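Local structure of putative phosphohydrolase (Shewanella amazonensis, 3M1T) at residues Cys117-Lys122 with Gly254-Lys259; Pro150-Thr155 with Lys171-Tyr176; Asp26-Glu31 with Lys36-Lys41; Ser89-Ala94 with Cys134-Ser139; Asp177-Gly182 with Phe201-Lys206. The protein is of unknown function but, as an HDOD-domain protein of the HD phosphodiesterase clan, is a putative phosphohydrolase or signal transduction protein. All coordinates share one frame; numbering follows the deposited sequence. Where two conformers were deposited one is given.

Overall arrangement
All five contacts join helices, or a helix and a loop, of an all-helical chain. Interaction 4 lies deepest, with its centre about 6 Å from that of the chain, and is purely apolar. Interactions 2 and 3 join neighbours in sequence through valine, leucine and alanine groups, the former at the surface and the latter partly buried; they sit on opposite sides of the chain's centre. Interaction 1, buried but peripheral, adds a salt bridge to its leucines. Interaction 5 combines the packing of one alanine methyl with amide and water-mediated bonds. It touches interaction 4 through a probable hydrogen bond from Gln202 NE2 to His138 O, and interaction 2 through the Lys171-Glu180 salt bridge between consecutive helices.

Interaction 1. Residues Cys117-Lys122 with Gly254-Lys259; sequences CQELAK and GGLAEK
Glu119 and Lys259 meet between helices 103-124 and 256-263 of the all-helical HDOD protein, where a salt bridge is laid over a small apolar helix-helix contact. The two side chains run across each other at a slant. Lys259 NZ reaches Glu119 OE1 at 2.6 Å, approaching from above the carboxylate plane, 39° out of it. The aliphatic part of the lysine lies against the same carboxylate, its CG 3.5 Å from Glu119 CD. Chain shape produces this overlap: in both residues CG stands anti to the backbone N (chi1 177° in Glu119, 178° in Lys259), both chains bend at chi2, and a further bend at chi4 in the lysine folds NZ back onto OE1.

Leu256 passes Glu119 heading the other way, with its CD1 4.1 Å from Glu119 CG; the same methyl lies 4.3 Å from Leu120 CD2. Leu240 of helix 236-247 touches Leu256, and Met220 of helix 213-227 touches Leu120, which extends the apolar layer on both helices. The other carboxylate oxygen, Glu119 OE2, forms a salt bridge with Arg123, which also donates to Gly254 O ahead of helix 256-263. Two basic partners around this buried carboxylate would be expected to favour its ionised form. A glutamine here would remove the negative charge and would probably leave Lys259 and Arg123 without the anion they share. A third basic group is close by: Lys122 NZ stands 5.1 Å from Lys259 NZ, near but not in contact.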
# COMPACT_ATOMS: atom_id res chain seq x y z
N CYS A 117 6.87 2.21 5.69
CA CYS A 117 7.15 0.77 5.70
C CYS A 117 8.56 0.44 5.14
O CYS A 117 9.26 -0.43 5.62
CB CYS A 117 6.12 0.05 4.83
SG CYS A 117 4.49 -0.12 5.57
N GLN A 118 8.93 1.09 4.05
CA GLN A 118 10.23 0.89 3.45
C GLN A 118 11.38 1.13 4.43
O GLN A 118 12.38 0.40 4.43
CB GLN A 118 10.35 1.82 2.23
CG GLN A 118 11.49 1.50 1.32
CD GLN A 118 11.45 2.31 0.03
OE1 GLN A 118 11.40 3.55 0.06
NE2 GLN A 118 11.46 1.62 -1.12
N GLU A 119 11.26 2.19 5.24
CA GLU A 119 12.23 2.51 6.27
C GLU A 119 12.24 1.44 7.37
O GLU A 119 13.29 1.02 7.84
CB GLU A 119 11.90 3.86 6.90
CG GLU A 119 12.82 4.27 8.04
CD GLU A 119 14.30 4.36 7.65
OE1 GLU A 119 14.60 4.66 6.46
OE2 GLU A 119 15.14 4.19 8.56
N LEU A 120 11.05 1.01 7.78
CA LEU A 120 10.98 -0.07 8.78
C LEU A 120 11.68 -1.34 8.27
O LEU A 120 12.38 -2.00 9.03
CB LEU A 120 9.53 -0.38 9.16
CG LEU A 120 8.70 0.77 9.69
CD1 LEU A 120 7.26 0.36 10.03
CD2 LEU A 120 9.37 1.45 10.91
N ALA A 121 11.45 -1.68 7.00
CA ALA A 121 12.07 -2.86 6.39
C ALA A 121 13.60 -2.79 6.40
O ALA A 121 14.31 -3.77 6.63
CB ALA A 121 11.58 -3.04 4.93
N LYS A 122 14.10 -1.60 6.09
CA LYS A 122 15.54 -1.37 6.13
C LYS A 122 16.09 -1.71 7.49
O LYS A 122 17.14 -2.37 7.61
CB LYS A 122 15.85 0.07 5.79
CG LYS A 122 15.85 0.32 4.30
CD LYS A 122 16.02 1.78 3.95
CE LYS A 122 15.52 2.06 2.53
NZ LYS A 122 16.02 3.39 2.07
N GLY A 254 16.40 3.67 17.13
CA GLY A 254 17.50 4.63 17.13
C GLY A 254 17.52 5.49 15.88
O GLY A 254 17.65 4.97 14.77
N GLY A 255 17.32 6.80 16.05
CA GLY A 255 17.20 7.72 14.93
C GLY A 255 15.92 7.63 14.13
O GLY A 255 15.77 8.32 13.15
N LEU A 256 14.95 6.83 14.56
CA LEU A 256 13.77 6.59 13.73
C LEU A 256 12.87 7.82 13.66
O LEU A 256 12.40 8.20 12.56
CB LEU A 256 12.97 5.40 14.25
CG LEU A 256 11.69 5.04 13.50
CD1 LEU A 256 11.91 4.73 12.01
CD2 LEU A 256 11.01 3.82 14.18
N ALA A 257 12.60 8.42 14.81
CA ALA A 257 11.79 9.63 14.80
C ALA A 257 12.39 10.70 13.90
O ALA A 257 11.66 11.37 13.14
CB ALA A 257 11.57 10.21 16.24
N GLU A 258 13.71 10.87 13.96
CA GLU A 258 14.39 11.89 13.16
C GLU A 258 14.24 11.58 11.67
O GLU A 258 13.93 12.48 10.86
CB GLU A 258 15.87 11.97 13.55
CG GLU A 258 16.21 13.10 14.56
CD GLU A 258 16.15 14.48 13.94
N LYS A 259 14.40 10.31 11.32
CA LYS A 259 14.30 9.85 9.93
C LYS A 259 12.89 10.03 9.41
O LYS A 259 12.70 10.49 8.27
CB LYS A 259 14.77 8.41 9.79
CG LYS A 259 14.68 7.79 8.38
CD LYS A 259 15.56 8.56 7.40
CE LYS A 259 15.68 7.89 6.03
NZ LYS A 259 16.40 6.56 6.08

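Interaction 2. Residues Pro150-Thr155 with Lys171-Tyr176; sequences PAVAAT and KELLGY
Val152 sets its CG1 methyl over the junction of two consecutive leucines, Leu173 and Leu174, at the end of helix 166-174. The methyl lies 3.7 Å from Leu174 CD2 and 3.9 Å from Leu173 CB, so one carbon of helix 150-161 serves both partners. With CG1 anti to the backbone N (chi1 169°), this branch is the one turned to the leucines, and it does all the touching. Leu173 presents CB and, a little farther off, CD1, whereas Leu174 runs antiparallel to the valine side chain and offers its CD2 branch. One turn farther along helix 150-161, Thr155 adds a looser edge to the contact, its CG2 4.3 Å from Leu173 CD1.

Leu174 has further neighbours. Its CB lies 3.9 Å above the plane of the Tyr176 ring, displaced toward the rim, and its side chain touches Ile145 of helix 140-148. Ala153, turned away from the leucines, rests on Val146, so helix 140-148 touches both helices. Helix 166-174 ends at Gly175, which has positive phi.

Aliphatic carbons carry the whole contact between these consecutive helices of the HDOD domain. With Thr155 and Leu173 exposed at the surface, its cohesion comes from dispersion and partial burial of apolar groups, without a directional bond between these two segments.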
# COMPACT_ATOMS: atom_id res chain seq x y z
N PRO A 150 -22.10 0.08 -1.95
CA PRO A 150 -22.21 1.50 -1.53
C PRO A 150 -23.12 1.75 -0.34
O PRO A 150 -22.77 2.58 0.57
CB PRO A 150 -22.71 2.21 -2.79
CG PRO A 150 -22.89 1.19 -3.82
CD PRO A 150 -22.38 -0.11 -3.38
N ALA A 151 -24.28 1.10 -0.33
CA ALA A 151 -25.23 1.32 0.73
C ALA A 151 -24.69 0.84 2.11
O ALA A 151 -24.74 1.56 3.10
CB ALA A 151 -26.56 0.65 0.39
N VAL A 152 -24.18 -0.38 2.13
CA VAL A 152 -23.52 -0.91 3.32
C VAL A 152 -22.36 -0.03 3.78
O VAL A 152 -22.23 0.25 4.95
CB VAL A 152 -23.11 -2.38 3.14
CG1 VAL A 152 -22.21 -2.83 4.26
CG2 VAL A 152 -24.40 -3.20 3.05
N ALA A 153 -21.51 0.41 2.86
CA ALA A 153 -20.41 1.28 3.22
C ALA A 153 -20.86 2.53 3.91
O ALA A 153 -20.28 2.95 4.89
CB ALA A 153 -19.57 1.63 1.97
N ALA A 154 -21.91 3.16 3.40
CA ALA A 154 -22.43 4.35 4.03
C ALA A 154 -23.02 4.08 5.44
O ALA A 154 -22.83 4.84 6.40
CB ALA A 154 -23.54 4.98 3.12
N THR A 155 -23.74 2.97 5.53
CA THR A 155 -24.30 2.54 6.82
C THR A 155 -23.19 2.30 7.82
O THR A 155 -23.30 2.70 9.01
CB THR A 155 -25.16 1.29 6.60
OG1 THR A 155 -26.26 1.68 5.76
CG2 THR A 155 -25.68 0.75 7.96
N LYS A 171 -17.28 -6.92 8.99
CA LYS A 171 -17.57 -8.33 9.22
C LYS A 171 -19.01 -8.67 9.48
O LYS A 171 -19.55 -9.61 8.94
CB LYS A 171 -16.61 -9.00 10.22
CG LYS A 171 -15.72 -10.01 9.47
CD LYS A 171 -14.51 -10.46 10.24
CE LYS A 171 -13.28 -10.58 9.34
NZ LYS A 171 -12.44 -11.81 9.65
N GLU A 172 -19.68 -7.84 10.28
CA GLU A 172 -21.05 -8.07 10.55
C GLU A 172 -21.89 -8.00 9.34
O GLU A 172 -22.74 -8.88 9.19
CB GLU A 172 -21.63 -7.05 11.58
CG GLU A 172 -21.08 -7.18 12.99
CD GLU A 172 -21.91 -6.51 14.06
OE1 GLU A 172 -23.02 -6.08 13.73
OE2 GLU A 172 -21.45 -6.50 15.23
N LEU A 173 -21.77 -6.95 8.50
CA LEU A 173 -22.70 -6.73 7.43
C LEU A 173 -22.30 -7.40 6.10
O LEU A 173 -23.15 -7.64 5.27
CB LEU A 173 -22.90 -5.22 7.21
CG LEU A 173 -23.57 -4.52 8.39
CD1 LEU A 173 -23.68 -3.01 8.09
CD2 LEU A 173 -24.93 -5.14 8.61
N LEU A 174 -21.02 -7.66 5.93
CA LEU A 174 -20.47 -8.23 4.69
C LEU A 174 -19.92 -9.63 4.87
O LEU A 174 -19.81 -10.34 3.87
CB LEU A 174 -19.34 -7.36 4.17
CG LEU A 174 -19.70 -5.90 3.83
CD1 LEU A 174 -18.42 -5.09 3.59
CD2 LEU A 174 -20.68 -5.84 2.68
N GLY A 175 -19.50 -9.99 6.07
CA GLY A 175 -18.88 -11.28 6.34
C GLY A 175 -17.37 -11.28 6.10
O GLY A 175 -16.71 -12.35 6.23
N TYR A 176 -16.79 -10.13 5.76
CA TYR A 176 -15.35 -9.97 5.63
C TYR A 176 -15.05 -8.51 5.87
O TYR A 176 -16.01 -7.69 5.90
CB TYR A 176 -14.90 -10.41 4.20
CG TYR A 176 -15.58 -9.67 3.10
CD1 TYR A 176 -15.16 -8.41 2.76
CD2 TYR A 176 -16.72 -10.16 2.49
CE1 TYR A 176 -15.81 -7.72 1.80
CE2 TYR A 176 -17.38 -9.47 1.47
CZ TYR A 176 -16.93 -8.22 1.16
OH TYR A 176 -17.61 -7.51 0.19

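Interaction 3. Residues Asp26-Glu31 with Lys36-Lys41; sequences DVVNNE and KAVSEK
Val27 pushes its CG1 methyl into a shallow hollow on helix 35-43 formed by the side chain of Val38, its CA and the neighbouring Ala37. The closest wall of this hollow is Val38 CG2, 3.8 Å from Val27 CG1; Val38 CA stands at 4.1 Å from the same methyl, and Ala37 CB, at 4.3 Å from it, makes the outer rim. Anti to the backbone N (chi1 175°), the methyl is the leading bump of the residue. The Val27 and Val38 side chains lie alongside one another, pointing opposite ways.

Val38 supplies the second fit. Val28 CG1 seats against both methyls of Val38, with Val38 CG1 at 3.8 Å and Val38 CG2 at 3.9 Å from it, and the two side chains cross at about a right angle. Val28 was deposited in two conformers, so this fit is less certain than that of Val27. Deeper in the protein, Val28 rests on Val86 and Ile87 of helix 79-94 and Val38 on Met79, so helix 79-94 forms the floor beneath both valines. The Lys41 chain passes close by, and its NZ forms a salt bridge with Glu23 of helix 19-29.

Ser33 OG, in the link between the helices, hydrogen-bonds to Val27 O. Helices 19-29 and 35-43, consecutive and joined by a short link, pack through valines and an alanine as one helical pair of the all-helical HDOD domain.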
# COMPACT_ATOMS: atom_id res chain seq x y z
N ASP A 26 3.53 -8.73 -14.56
CA ASP A 26 4.21 -10.04 -14.64
C ASP A 26 5.68 -9.77 -14.85
O ASP A 26 6.54 -10.26 -14.12
CB ASP A 26 3.52 -10.84 -15.76
CG ASP A 26 3.92 -12.32 -15.86
OD1 ASP A 26 4.98 -12.66 -15.39
OD2 ASP A 26 3.07 -13.04 -16.40
N VAL A 27 6.01 -8.94 -15.82
CA VAL A 27 7.38 -8.60 -16.10
C VAL A 27 8.09 -7.94 -14.92
O VAL A 27 9.19 -8.34 -14.53
CB VAL A 27 7.46 -7.67 -17.39
CG1 VAL A 27 8.89 -7.22 -17.61
CG2 VAL A 27 6.98 -8.41 -18.66
N VAL A 28 7.51 -6.89 -14.33
CA VAL A 28 8.23 -6.17 -13.25
C VAL A 28 8.14 -6.82 -11.86
O VAL A 28 8.84 -6.44 -10.94
CB VAL A 28 7.83 -4.68 -13.13
CG1 VAL A 28 8.16 -3.93 -14.42
CG2 VAL A 28 6.35 -4.55 -12.78
N ASN A 29 7.24 -7.78 -11.69
CA ASN A 29 7.24 -8.60 -10.45
C ASN A 29 8.25 -9.74 -10.54
O ASN A 29 8.56 -10.37 -9.49
CB ASN A 29 5.83 -9.15 -10.14
CG ASN A 29 4.87 -8.10 -9.59
OD1 ASN A 29 5.31 -7.09 -9.09
ND2 ASN A 29 3.58 -8.35 -9.65
N ASN A 30 8.74 -10.04 -11.74
CA ASN A 30 9.74 -11.08 -11.97
C ASN A 30 11.15 -10.54 -11.83
O ASN A 30 11.68 -9.84 -12.70
CB ASN A 30 9.53 -11.74 -13.34
CG ASN A 30 10.35 -12.98 -13.51
OD1 ASN A 30 11.33 -13.17 -12.80
ND2 ASN A 30 9.98 -13.82 -14.47
N GLU A 31 11.78 -10.87 -10.69
CA GLU A 31 13.15 -10.41 -10.43
C GLU A 31 14.14 -10.80 -11.52
O GLU A 31 15.20 -10.21 -11.63
CB GLU A 31 13.61 -10.85 -9.03
CG GLU A 31 12.89 -10.11 -7.92
N LYS A 36 16.01 -4.51 -20.54
CA LYS A 36 15.39 -4.44 -21.87
C LYS A 36 13.91 -4.80 -21.82
O LYS A 36 13.07 -4.11 -22.38
CB LYS A 36 16.11 -5.40 -22.83
CG LYS A 36 15.75 -5.24 -24.27
CD LYS A 36 16.73 -6.01 -25.16
CE LYS A 36 16.44 -5.79 -26.64
NZ LYS A 36 17.59 -6.25 -27.52
N ALA A 37 13.60 -5.91 -21.15
CA ALA A 37 12.24 -6.41 -21.12
C ALA A 37 11.32 -5.39 -20.45
O ALA A 37 10.21 -5.13 -20.94
CB ALA A 37 12.16 -7.71 -20.39
N VAL A 38 11.77 -4.85 -19.33
CA VAL A 38 10.97 -3.87 -18.57
C VAL A 38 10.81 -2.58 -19.38
O VAL A 38 9.69 -2.04 -19.52
CB VAL A 38 11.58 -3.54 -17.19
CG1 VAL A 38 10.85 -2.36 -16.58
CG2 VAL A 38 11.51 -4.78 -16.24
N SER A 39 11.94 -2.09 -19.94
CA SER A 39 11.93 -0.85 -20.75
C SER A 39 11.07 -0.99 -21.99
O SER A 39 10.25 -0.10 -22.27
CB SER A 39 13.35 -0.43 -21.13
OG SER A 39 14.12 -0.37 -19.93
N GLU A 40 11.23 -2.09 -22.71
CA GLU A 40 10.42 -2.29 -23.90
C GLU A 40 8.92 -2.33 -23.54
O GLU A 40 8.13 -1.69 -24.22
CB GLU A 40 10.84 -3.53 -24.67
CG GLU A 40 12.17 -3.29 -25.36
CD GLU A 40 12.63 -4.42 -26.25
OE1 GLU A 40 12.00 -5.52 -26.25
OE2 GLU A 40 13.65 -4.19 -26.95
N LYS A 41 8.56 -3.05 -22.48
CA LYS A 41 7.12 -3.18 -22.16
C LYS A 41 6.53 -1.80 -21.85
O LYS A 41 5.45 -1.46 -22.31
CB LYS A 41 6.95 -4.15 -21.00
CG LYS A 41 5.52 -4.63 -20.80
CD LYS A 41 5.09 -5.53 -21.92
CE LYS A 41 3.69 -6.12 -21.72
NZ LYS A 41 3.28 -7.14 -22.75

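Interaction 4. Residues Ser89-Ala94 with Cys134-Ser139; sequences SAVVGA and CGILHS
Val91 has more surface buried here than either of its partners, and it divides its two methyls between Ile136 and Leu137. CG1 meets Ile136 CG2 at 4.1 Å, while CG2 meets Leu137 CD2 at 4.0 Å. With CG1 anti to the backbone N (chi1 170°), the valine spreads its branches so that each faces a different residue of helix 128-137. Ile136 uses its CG2 methyl, which is likewise anti to its backbone N, and comes to the valine at an oblique angle. Leu137 instead crosses Val91 at about a right angle and touches it with the end of one branch.

These three residues join helices 79-94 and 128-137 in the interior of the HDOD domain. Phe111 of helix 103-124 lies against Ile136, and Phe191 lies against Leu137. Directly after the leucine come His138 and Ser139, which probably occupy the place of the His-Asp doublet that names the HD superfamily; if so, a serine replaces the aspartate that metal-binding relatives use.

The His138 ring is held from within its own segment. Its ND1 donates to Gly135 O at 2.7 Å, almost straight at 175°, and the bond lies in the carbonyl plane, on a lone pair, with the oxygen only 2° out of the ring plane. The same oxygen accepts from His138 N, giving it two donors from one residue. Ser139 CB sits 3.7 Å above the centre of one face of the imidazole.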
# COMPACT_ATOMS: atom_id res chain seq x y z
N SER A 89 2.45 2.84 -10.21
CA SER A 89 1.77 3.57 -11.29
C SER A 89 0.69 2.71 -11.93
O SER A 89 -0.41 3.17 -12.24
CB SER A 89 2.77 4.03 -12.32
OG SER A 89 3.68 4.90 -11.72
N ALA A 90 0.98 1.42 -12.05
CA ALA A 90 -0.00 0.49 -12.61
C ALA A 90 -1.23 0.33 -11.70
O ALA A 90 -2.38 0.36 -12.17
CB ALA A 90 0.63 -0.88 -12.91
N VAL A 91 -0.98 0.14 -10.41
CA VAL A 91 -2.04 0.01 -9.46
C VAL A 91 -2.92 1.28 -9.41
O VAL A 91 -4.15 1.17 -9.46
CB VAL A 91 -1.47 -0.36 -8.07
CG1 VAL A 91 -2.55 -0.27 -7.01
CG2 VAL A 91 -0.80 -1.79 -8.11
N VAL A 92 -2.30 2.44 -9.33
CA VAL A 92 -3.01 3.72 -9.33
C VAL A 92 -3.90 3.84 -10.56
O VAL A 92 -5.07 4.19 -10.47
CB VAL A 92 -2.02 4.93 -9.22
CG1 VAL A 92 -2.75 6.26 -9.60
CG2 VAL A 92 -1.36 4.97 -7.80
N GLY A 93 -3.38 3.45 -11.73
CA GLY A 93 -4.15 3.51 -12.97
C GLY A 93 -5.34 2.58 -13.01
O GLY A 93 -6.27 2.81 -13.77
N ALA A 94 -5.26 1.47 -12.29
CA ALA A 94 -6.30 0.47 -12.27
C ALA A 94 -7.35 0.85 -11.21
O ALA A 94 -8.36 0.22 -11.19
CB ALA A 94 -5.72 -0.87 -12.00
N CYS A 134 3.73 -3.36 -0.37
CA CYS A 134 2.69 -3.70 0.56
C CYS A 134 1.91 -2.43 0.98
O CYS A 134 0.70 -2.46 1.01
CB CYS A 134 3.31 -4.42 1.75
SG CYS A 134 2.10 -5.34 2.74
N GLY A 135 2.64 -1.35 1.28
CA GLY A 135 2.01 -0.09 1.53
C GLY A 135 1.13 0.42 0.39
O GLY A 135 -0.02 0.83 0.64
N ILE A 136 1.62 0.30 -0.84
CA ILE A 136 0.83 0.73 -2.01
C ILE A 136 -0.49 0.01 -2.07
O ILE A 136 -1.49 0.60 -2.38
CB ILE A 136 1.59 0.50 -3.32
CG1 ILE A 136 2.78 1.42 -3.36
CG2 ILE A 136 0.65 0.63 -4.57
CD1 ILE A 136 2.45 2.95 -3.19
N LEU A 137 -0.49 -1.27 -1.70
CA LEU A 137 -1.68 -2.13 -1.85
C LEU A 137 -2.60 -2.11 -0.63
O LEU A 137 -3.73 -2.61 -0.69
CB LEU A 137 -1.24 -3.58 -2.06
CG LEU A 137 -0.49 -3.85 -3.34
CD1 LEU A 137 0.12 -5.30 -3.36
CD2 LEU A 137 -1.39 -3.58 -4.57
N HIS A 138 -2.12 -1.57 0.50
CA HIS A 138 -2.77 -1.94 1.76
C HIS A 138 -4.19 -1.47 1.95
O HIS A 138 -4.97 -2.11 2.70
CB HIS A 138 -1.93 -1.48 2.98
CG HIS A 138 -2.19 -0.09 3.40
ND1 HIS A 138 -1.65 1.00 2.75
CD2 HIS A 138 -2.90 0.43 4.45
CE1 HIS A 138 -2.01 2.10 3.38
NE2 HIS A 138 -2.79 1.78 4.39
N SER A 139 -4.55 -0.34 1.34
CA SER A 139 -5.83 0.29 1.63
C SER A 139 -6.83 0.17 0.49
O SER A 139 -7.92 0.74 0.50
CB SER A 139 -5.63 1.78 1.99
OG SER A 139 -6.76 2.24 2.73

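Interaction 5. Residues Asp177-Gly182 with Phe201-Lys206; sequences DNAEIG and FQNHPK
A capping box opens helix 178-188, and beside it Ala179 packs against Gln202 and Asn203 of the type I turn from Phe201 to His204. In the box, Asp177 OD1 accepts from Glu180 N at 3.0 Å, nearly along its C-O axis, and more weakly from Ala179 N. Glu180 OE1 accepts in return from Asp177 N at 3.1 Å, on its anti side and 30° out of the carboxylate plane.

Ala179 CB is the apolar centre of the contact, 3.9 Å from Gln202 CG and equally 3.9 Å from Asn203 ND2. The glutamine lies alongside it: chi1 of 67° sets CG between the backbone N and the carbonyl carbon, and the chain then extends so that NE2 also passes the methyl. The two polar atoms of its amide find partners beyond the two segments, OE1 in Lys222 NZ and NE2 in His138 O and Ile199 O. A leucine in its place would probably leave these two carbonyls without their donor and Lys222 without this acceptor.

Water completes the polar rim. Water 1 donates to Asp177 OD2 at 2.6 Å and accepts from Asn203 ND2 at 3.0 Å. Water 3 does likewise between Asn178 OD1, at 2.6 Å, and Asn203 ND2, at 2.9 Å. Asn203 thus gives both its amide protons to waters. Helix start and turn are therefore joined by solvent-mediated bonds around one methyl, while the direct amide bonds of Gln202 tie the turn to the stretch bearing His138.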
# COMPACT_ATOMS: atom_id res chain seq x y z
N ASP A 177 -13.78 -8.16 6.03
CA ASP A 177 -13.41 -6.75 6.21
C ASP A 177 -12.51 -6.23 5.09
O ASP A 177 -12.18 -6.95 4.11
CB ASP A 177 -12.80 -6.44 7.56
CG ASP A 177 -11.49 -7.12 7.82
OD1 ASP A 177 -10.72 -7.38 6.88
OD2 ASP A 177 -11.22 -7.44 9.02
N ASN A 178 -12.22 -4.94 5.19
CA ASN A 178 -11.48 -4.28 4.10
C ASN A 178 -10.04 -4.83 3.90
O ASN A 178 -9.52 -4.81 2.78
CB ASN A 178 -11.49 -2.77 4.29
CG ASN A 178 -10.64 -2.34 5.43
OD1 ASN A 178 -9.48 -2.11 5.26
ND2 ASN A 178 -11.24 -2.23 6.67
N ALA A 179 -9.44 -5.34 4.96
CA ALA A 179 -8.11 -5.90 4.91
C ALA A 179 -8.18 -7.23 4.12
O ALA A 179 -7.31 -7.53 3.26
CB ALA A 179 -7.46 -6.10 6.30
N GLU A 180 -9.21 -8.02 4.39
CA GLU A 180 -9.39 -9.32 3.75
C GLU A 180 -9.67 -9.15 2.25
O GLU A 180 -9.08 -9.87 1.40
CB GLU A 180 -10.51 -10.08 4.41
CG GLU A 180 -10.12 -10.59 5.76
CD GLU A 180 -11.24 -11.32 6.46
OE1 GLU A 180 -12.44 -10.99 6.27
OE2 GLU A 180 -10.88 -12.25 7.22
N ILE A 181 -10.57 -8.22 1.87
CA ILE A 181 -10.88 -8.05 0.46
C ILE A 181 -9.72 -7.37 -0.27
O ILE A 181 -9.48 -7.71 -1.43
CB ILE A 181 -12.26 -7.38 0.18
CG1 ILE A 181 -12.71 -7.74 -1.24
CG2 ILE A 181 -12.26 -5.89 0.55
CD1 ILE A 181 -14.16 -7.26 -1.56
N GLY A 182 -8.98 -6.48 0.38
CA GLY A 182 -7.76 -5.93 -0.20
C GLY A 182 -6.71 -7.02 -0.43
O GLY A 182 -6.03 -7.03 -1.48
N PHE A 201 -3.40 -9.08 7.49
CA PHE A 201 -3.27 -8.98 8.95
C PHE A 201 -2.93 -7.58 9.42
O PHE A 201 -2.62 -7.40 10.60
CB PHE A 201 -2.26 -9.99 9.47
CG PHE A 201 -2.82 -11.37 9.62
CD1 PHE A 201 -3.53 -11.72 10.76
CD2 PHE A 201 -2.67 -12.29 8.61
CE1 PHE A 201 -4.09 -12.97 10.88
CE2 PHE A 201 -3.23 -13.56 8.71
CZ PHE A 201 -3.93 -13.88 9.87
N GLN A 202 -3.03 -6.57 8.55
CA GLN A 202 -2.61 -5.21 8.92
C GLN A 202 -3.25 -4.66 10.23
O GLN A 202 -2.68 -3.75 10.82
CB GLN A 202 -2.88 -4.26 7.78
CG GLN A 202 -4.36 -4.05 7.46
CD GLN A 202 -4.55 -3.18 6.26
OE1 GLN A 202 -4.63 -1.95 6.33
NE2 GLN A 202 -4.52 -3.84 5.06
N ASN A 203 -4.47 -5.07 10.52
CA ASN A 203 -5.20 -4.56 11.72
C ASN A 203 -5.07 -5.43 12.95
O ASN A 203 -5.48 -4.97 14.05
CB ASN A 203 -6.66 -4.39 11.37
CG ASN A 203 -6.87 -3.35 10.29
OD1 ASN A 203 -6.20 -2.31 10.30
ND2 ASN A 203 -7.75 -3.65 9.34
N HIS A 204 -4.44 -6.59 12.78
CA HIS A 204 -4.23 -7.58 13.84
C HIS A 204 -2.97 -8.35 13.66
O HIS A 204 -2.98 -9.58 13.62
CB HIS A 204 -5.39 -8.54 13.88
CG HIS A 204 -6.65 -7.89 14.33
ND1 HIS A 204 -6.84 -7.49 15.63
CD2 HIS A 204 -7.75 -7.51 13.65
CE1 HIS A 204 -8.02 -6.92 15.74
NE2 HIS A 204 -8.59 -6.91 14.55
N PRO A 205 -1.85 -7.66 13.62
CA PRO A 205 -0.62 -8.39 13.30
C PRO A 205 -0.23 -9.47 14.30
O PRO A 205 0.30 -10.52 13.91
CB PRO A 205 0.43 -7.30 13.21
CG PRO A 205 -0.13 -6.19 14.01
CD PRO A 205 -1.59 -6.22 13.77
N LYS A 206 -0.52 -9.24 15.60
CA LYS A 206 -0.12 -10.23 16.56
C LYS A 206 -0.96 -11.52 16.49
O LYS A 206 -0.57 -12.50 17.12
CB LYS A 206 -0.10 -9.62 17.99
CG LYS A 206 0.93 -8.52 18.10
CD LYS A 206 1.16 -7.99 19.58
CE LYS A 206 -0.02 -7.21 20.03
NZ LYS A 206 0.41 -6.21 21.07
O HOH W 1 -9.02 -6.30 9.86
O HOH W 2 -6.73 -0.57 5.01
O HOH W 3 -8.07 -1.53 7.39